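Side-chain contacts in conserved hypothetical protein (Xanthomonas campestris, PDB 1TTZ), which is of unknown function but belongs to the glutaredoxin-like family of the thioredoxin clan and may act in thiol-disulfide exchange: residues V50-D53 against R57-D60; T4-D9 against S42-R47. All blocks are in the same frame, centred on the assembly; numbering follows the deposited sequence.

In the fold
Both contacts lie in one glutaredoxin-like domain, their centres about 10 Å apart, and they come in series along the chain: contact 2 closes at 42-47 before contact 1 opens at 50-53. They share one mixed sheet of strand order 29-33, 3-7, 50-52, 58-60. Contact 1 is the hairpin of strands 50-52 and 58-60 at one edge; contact 2 sets residues 42-47, which include part of helix 38-44, against strand 3-7, next to 50-52. Tyr44 and Arg47 reach Glu58 and Asp60, tying the two contacts together on one face. Helices 12-23 and 65-73 pack on the other, giving the layered arrangement of the thioredoxin fold.

Contact 1 of 2, residues V50-D53 against R57-D60; sequences VLRD and RELD
Leu51 and Leu59 face each other as the hydrogen-bonded pair of an antiparallel beta hairpin, the edge hairpin of the thioredoxin-type sheet. Leu51 N gives a nearly straight bond to Leu59 O (2.9 Å, 170°), and Leu59 N returns one to Leu51 O. Their side chains leave the same face, CB to CB 4.3 Å, and this is the tightly packed side: Leu51 lies on Leu68 and Leu59 on Trp71, both of helix 65-73. The other face carries Arg52, Glu58 and Asp60, partly exposed, beside the buried Val50. Here the CG of Glu58 rests on the aliphatic stem of Arg52, whose extended chain (CG anti to the backbone N, chi1 -176°) runs across it. A salt bridge follows: Arg52 NH2 reaches Glu58 OE1 at 2.7 Å, within its own guanidinium plane but from above the carboxylate, the two planes standing 79° apart. Tyr44 OH holds the same OE1, while Arg47 pairs with both Glu58 OE2 and Asp60 OD2; the latter oxygen also touches Val50 CG1 at 3.3 Å. At the turn Asp53 N bonds to Arg57 O, and Asp53 OD1 takes Arg57 N at 2.9 Å. The Arg57 guanidinium also meets Trp71, bonding to its O through NH2 and making a cation-pi contact. Bent at chi3, Arg57 closes a second salt bridge, NE and NH2 converging on Asp53 OD2 from one face of the carboxylate, at 2.9 and 3.0 Å.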
loop_
_atom_site.group_PDB
_atom_site.type_symbol
_atom_site.label_atom_id
_atom_site.label_comp_id
_atom_site.label_asym_id
_atom_site.label_seq_id
_atom_site.Cartn_x
_atom_site.Cartn_y
_atom_site.Cartn_z
ATOM N N VAL A 50 0.642 -0.813 3.354
ATOM C CA VAL A 50 0.858 0.627 3.266
ATOM C C VAL A 50 1.225 0.995 1.831
ATOM O O VAL A 50 2.078 0.356 1.222
ATOM C CB VAL A 50 2.009 1.084 4.190
ATOM C CG1 VAL A 50 2.323 2.553 3.946
ATOM C CG2 VAL A 50 1.633 0.864 5.645
ATOM N N LEU A 51 0.567 2.014 1.293
ATOM C CA LEU A 51 0.839 2.473 -0.067
ATOM C C LEU A 51 1.696 3.734 -0.031
ATOM O O LEU A 51 1.452 4.632 0.774
ATOM C CB LEU A 51 -0.468 2.782 -0.799
ATOM C CG LEU A 51 -1.082 1.660 -1.633
ATOM C CD1 LEU A 51 -2.498 2.049 -2.025
ATOM C CD2 LEU A 51 -0.223 1.398 -2.877
ATOM N N ARG A 52 2.697 3.805 -0.899
ATOM C CA ARG A 52 3.565 4.975 -0.941
ATOM C C ARG A 52 3.688 5.433 -2.394
ATOM O O ARG A 52 3.904 4.612 -3.284
ATOM C CB ARG A 52 4.944 4.608 -0.377
ATOM C CG ARG A 52 5.941 5.757 -0.275
ATOM C CD ARG A 52 7.326 5.227 0.070
ATOM N NE ARG A 52 8.347 6.273 0.089
ATOM C CZ ARG A 52 8.620 7.038 1.142
ATOM N NH1 ARG A 52 9.567 7.962 1.062
ATOM N NH2 ARG A 52 7.957 6.873 2.278
ATOM N N ASP A 53 3.530 6.731 -2.647
ATOM C CA ASP A 53 3.650 7.210 -4.016
ATOM C C ASP A 53 5.020 7.828 -4.274
ATOM O O ASP A 53 5.826 7.977 -3.358
ATOM C CB ASP A 53 2.519 8.200 -4.360
ATOM C CG ASP A 53 2.631 9.528 -3.630
ATOM O OD1 ASP A 53 3.670 9.797 -2.996
ATOM O OD2 ASP A 53 1.660 10.311 -3.708
ATOM N N ARG A 57 4.400 10.284 -0.240
ATOM C CA ARG A 57 3.194 10.281 0.585
ATOM C C ARG A 57 2.833 8.839 0.870
ATOM O O ARG A 57 3.107 7.959 0.059
ATOM C CB ARG A 57 2.019 10.937 -0.140
ATOM C CG ARG A 57 2.108 12.438 -0.338
ATOM C CD ARG A 57 0.759 12.954 -0.837
ATOM N NE ARG A 57 0.314 12.181 -1.990
ATOM C CZ ARG A 57 -0.951 11.890 -2.269
ATOM N NH1 ARG A 57 -1.929 12.309 -1.477
ATOM N NH2 ARG A 57 -1.233 11.167 -3.342
ATOM N N GLU A 58 2.216 8.592 2.016
ATOM C CA GLU A 58 1.831 7.238 2.372
ATOM C C GLU A 58 0.397 7.135 2.889
ATOM O O GLU A 58 -0.112 8.037 3.557
ATOM C CB GLU A 58 2.827 6.656 3.388
ATOM C CG GLU A 58 4.183 6.289 2.768
ATOM C CD GLU A 58 5.132 5.603 3.739
ATOM O OE1 GLU A 58 6.167 5.072 3.279
ATOM O OE2 GLU A 58 4.854 5.598 4.960
ATOM N N LEU A 59 -0.250 6.029 2.537
ATOM C CA LEU A 59 -1.625 5.751 2.934
ATOM C C LEU A 59 -1.594 4.419 3.671
ATOM O O LEU A 59 -1.222 3.396 3.088
ATOM C CB LEU A 59 -2.511 5.623 1.696
ATOM C CG LEU A 59 -4.017 5.497 1.937
ATOM C CD1 LEU A 59 -4.552 6.801 2.518
ATOM C CD2 LEU A 59 -4.715 5.172 0.617
ATOM N N ASP A 60 -1.973 4.432 4.945
ATOM C CA ASP A 60 -1.968 3.216 5.754
ATOM C C ASP A 60 -3.323 2.528 5.782
ATOM O O ASP A 60 -4.356 3.183 5.734
ATOM C CB ASP A 60 -1.568 3.530 7.197
ATOM C CG ASP A 60 -0.131 3.999 7.328
ATOM O OD1 ASP A 60 0.301 4.241 8.474
ATOM O OD2 ASP A 60 0.562 4.128 6.300
#

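Contact 2 of 2, residues T4-D9 against S42-R47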
loop_
_atom_site.group_PDB
_atom_site.type_symbol
_atom_site.label_atom_id
_atom_site.label_comp_id
_atom_site.label_asym_id
_atom_site.label_seq_id
_atom_site.Cartn_x
_atom_site.Cartn_y
_atom_site.Cartn_z
ATOM N N THR A 4 4.113 2.050 -4.616
ATOM C CA THR A 4 4.866 1.007 -3.940
ATOM C C THR A 4 3.935 0.483 -2.861
ATOM O O THR A 4 3.477 1.243 -2.008
ATOM C CB THR A 4 6.143 1.548 -3.253
ATOM O OG1 THR A 4 6.953 2.240 -4.207
ATOM C CG2 THR A 4 6.946 0.406 -2.653
ATOM N N LEU A 5 3.631 -0.807 -2.908
ATOM C CA LEU A 5 2.771 -1.396 -1.898
ATOM C C LEU A 5 3.605 -2.227 -0.938
ATOM O O LEU A 5 4.096 -3.300 -1.294
ATOM C CB LEU A 5 1.697 -2.293 -2.530
ATOM C CG LEU A 5 0.849 -3.047 -1.487
ATOM C CD1 LEU A 5 -0.070 -2.059 -0.768
ATOM C CD2 LEU A 5 0.018 -4.146 -2.150
ATOM N N TYR A 6 3.791 -1.722 0.274
ATOM C CA TYR A 6 4.535 -2.471 1.259
ATOM C C TYR A 6 3.556 -3.456 1.888
ATOM O O TYR A 6 2.487 -3.070 2.368
ATOM C CB TYR A 6 5.128 -1.542 2.327
ATOM C CG TYR A 6 6.227 -0.659 1.793
ATOM C CD1 TYR A 6 5.970 0.656 1.409
ATOM C CD2 TYR A 6 7.522 -1.150 1.636
ATOM C CE1 TYR A 6 6.986 1.466 0.877
ATOM C CE2 TYR A 6 8.541 -0.350 1.110
ATOM C CZ TYR A 6 8.265 0.954 0.735
ATOM O OH TYR A 6 9.269 1.749 0.234
ATOM N N GLN A 7 3.910 -4.732 1.851
ATOM C CA GLN A 7 3.068 -5.761 2.434
ATOM C C GLN A 7 3.911 -6.902 2.977
ATOM O O GLN A 7 5.133 -6.900 2.847
ATOM C CB GLN A 7 2.063 -6.291 1.402
ATOM C CG GLN A 7 2.656 -6.947 0.161
ATOM C CD GLN A 7 1.585 -7.480 -0.786
ATOM O OE1 GLN A 7 0.717 -8.256 -0.387
ATOM N NE2 GLN A 7 1.647 -7.064 -2.047
ATOM N N ARG A 8 3.256 -7.861 3.617
ATOM C CA ARG A 8 3.956 -9.016 4.154
ATOM C C ARG A 8 3.252 -10.239 3.596
ATOM O O ARG A 8 2.087 -10.160 3.201
ATOM C CB ARG A 8 3.906 -9.033 5.691
ATOM C CG ARG A 8 2.512 -9.259 6.253
ATOM C CD ARG A 8 2.513 -9.717 7.709
ATOM N NE ARG A 8 2.922 -8.680 8.654
ATOM C CZ ARG A 8 4.177 -8.451 9.026
ATOM N NH1 ARG A 8 5.164 -9.191 8.531
ATOM N NH2 ARG A 8 4.443 -7.487 9.902
ATOM N N ASP A 9 3.954 -11.366 3.555
ATOM C CA ASP A 9 3.367 -12.600 3.044
ATOM C C ASP A 9 2.319 -13.157 4.000
ATOM O O ASP A 9 2.395 -12.948 5.211
ATOM C CB ASP A 9 4.449 -13.657 2.810
ATOM C CG ASP A 9 5.280 -13.373 1.575
ATOM O OD1 ASP A 9 4.693 -13.302 0.475
ATOM O OD2 ASP A 9 6.517 -13.221 1.703
ATOM N N SER A 42 10.512 -3.027 10.976
ATOM C CA SER A 42 10.336 -2.089 12.080
ATOM C C SER A 42 9.543 -0.857 11.662
ATOM O O SER A 42 8.776 -0.304 12.453
ATOM C CB SER A 42 11.694 -1.662 12.643
ATOM O OG SER A 42 12.389 -0.844 11.723
ATOM N N ALA A 43 9.720 -0.446 10.411
ATOM C CA ALA A 43 9.038 0.723 9.877
ATOM C C ALA A 43 7.589 0.466 9.466
ATOM O O ALA A 43 6.742 1.340 9.636
ATOM C CB ALA A 43 9.816 1.278 8.681
ATOM N N TYR A 44 7.299 -0.715 8.923
ATOM C CA TYR A 44 5.939 -1.023 8.477
ATOM C C TYR A 44 5.281 -2.248 9.116
ATOM O O TYR A 44 4.112 -2.527 8.849
ATOM C CB TYR A 44 5.911 -1.217 6.956
ATOM C CG TYR A 44 6.417 -0.043 6.147
ATOM C CD1 TYR A 44 7.724 -0.013 5.661
ATOM C CD2 TYR A 44 5.586 1.036 5.862
ATOM C CE1 TYR A 44 8.190 1.071 4.904
ATOM C CE2 TYR A 44 6.035 2.119 5.116
ATOM C CZ TYR A 44 7.332 2.135 4.639
ATOM O OH TYR A 44 7.754 3.224 3.906
ATOM N N GLY A 45 6.029 -2.969 9.948
ATOM C CA GLY A 45 5.535 -4.181 10.590
ATOM C C GLY A 45 4.195 -4.179 11.304
ATOM O O GLY A 45 3.582 -5.238 11.466
ATOM N N LEU A 46 3.745 -3.010 11.746
ATOM C CA LEU A 46 2.462 -2.881 12.437
ATOM C C LEU A 46 1.451 -2.122 11.570
ATOM O O LEU A 46 0.288 -1.979 11.947
ATOM C CB LEU A 46 2.653 -2.118 13.753
ATOM C CG LEU A 46 2.836 -2.834 15.098
ATOM C CD1 LEU A 46 3.571 -4.134 14.929
ATOM C CD2 LEU A 46 3.569 -1.902 16.047
ATOM N N ARG A 47 1.895 -1.654 10.406
ATOM C CA ARG A 47 1.045 -0.856 9.524
ATOM C C ARG A 47 0.613 -1.482 8.197
ATOM O O ARG A 47 -0.405 -1.078 7.635
ATOM C CB ARG A 47 1.743 0.474 9.223
ATOM C CG ARG A 47 2.120 1.296 10.451
ATOM C CD ARG A 47 3.225 2.279 10.079
ATOM N NE ARG A 47 2.847 3.073 8.915
ATOM C CZ ARG A 47 3.701 3.763 8.164
ATOM N NH1 ARG A 47 4.995 3.756 8.454
ATOM N NH2 ARG A 47 3.256 4.455 7.120
HETATM O O HOH W 1 1.529 -7.178 10.088
#
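Tyr6 of strand 3-7 and Tyr44 of helix 38-44 lay their rings face to face in an offset (parallel-displaced) stack, centroids 4.2 Å apart and planes only 10° from parallel. Tyr44 CE1 sits over the centre of the Tyr6 ring, and Tyr6 CG over the centre of the Tyr44 ring. Toward the hydroxyl end Tyr44 OH passes 3.6 Å from Tyr6 CE1. Each tyrosine sets CG anti to its carbonyl carbon (chi1 -69° in Tyr6, -57° in Tyr44), which carries the two rings into the space between strand and helix.

Beyond the strand, Arg8 makes the second touch. Its chain bends at chi3 and gives a bent hydrogen bond from NH2 to Gly45 O at 2.9 Å, on a lone pair in the carbonyl plane and also close to the plane of the guanidinium. A water at the same guanidinium edge donates to Gly45 O (3.1 Å); its link to Arg8 NE is too short to be trusted and stays doubtful.

In the next shell, Thr4 CG2 covers the opposite face of the Tyr6 ring, 3.6 Å above its plane. Tyr44 CD2 lies over one face of the Arg47 guanidinium, 3.8 Å above its plane and toward its rim. Arg47 NH1 bonds to Ala43 O, and both Arg47 and Tyr44 also reach the hairpin's acidic residues. Arg8 NH1 pairs with Glu41 of the same helix.

The chemistry thus divides in two: aromatic stacking fastens helix 38-44 to the sheet, and a cationic side chain near the CxxC pair Cys11 and Cys14, a possible redox site as in relatives, is held by Glu41 and a backbone carbonyl, which probably limits its freedom there.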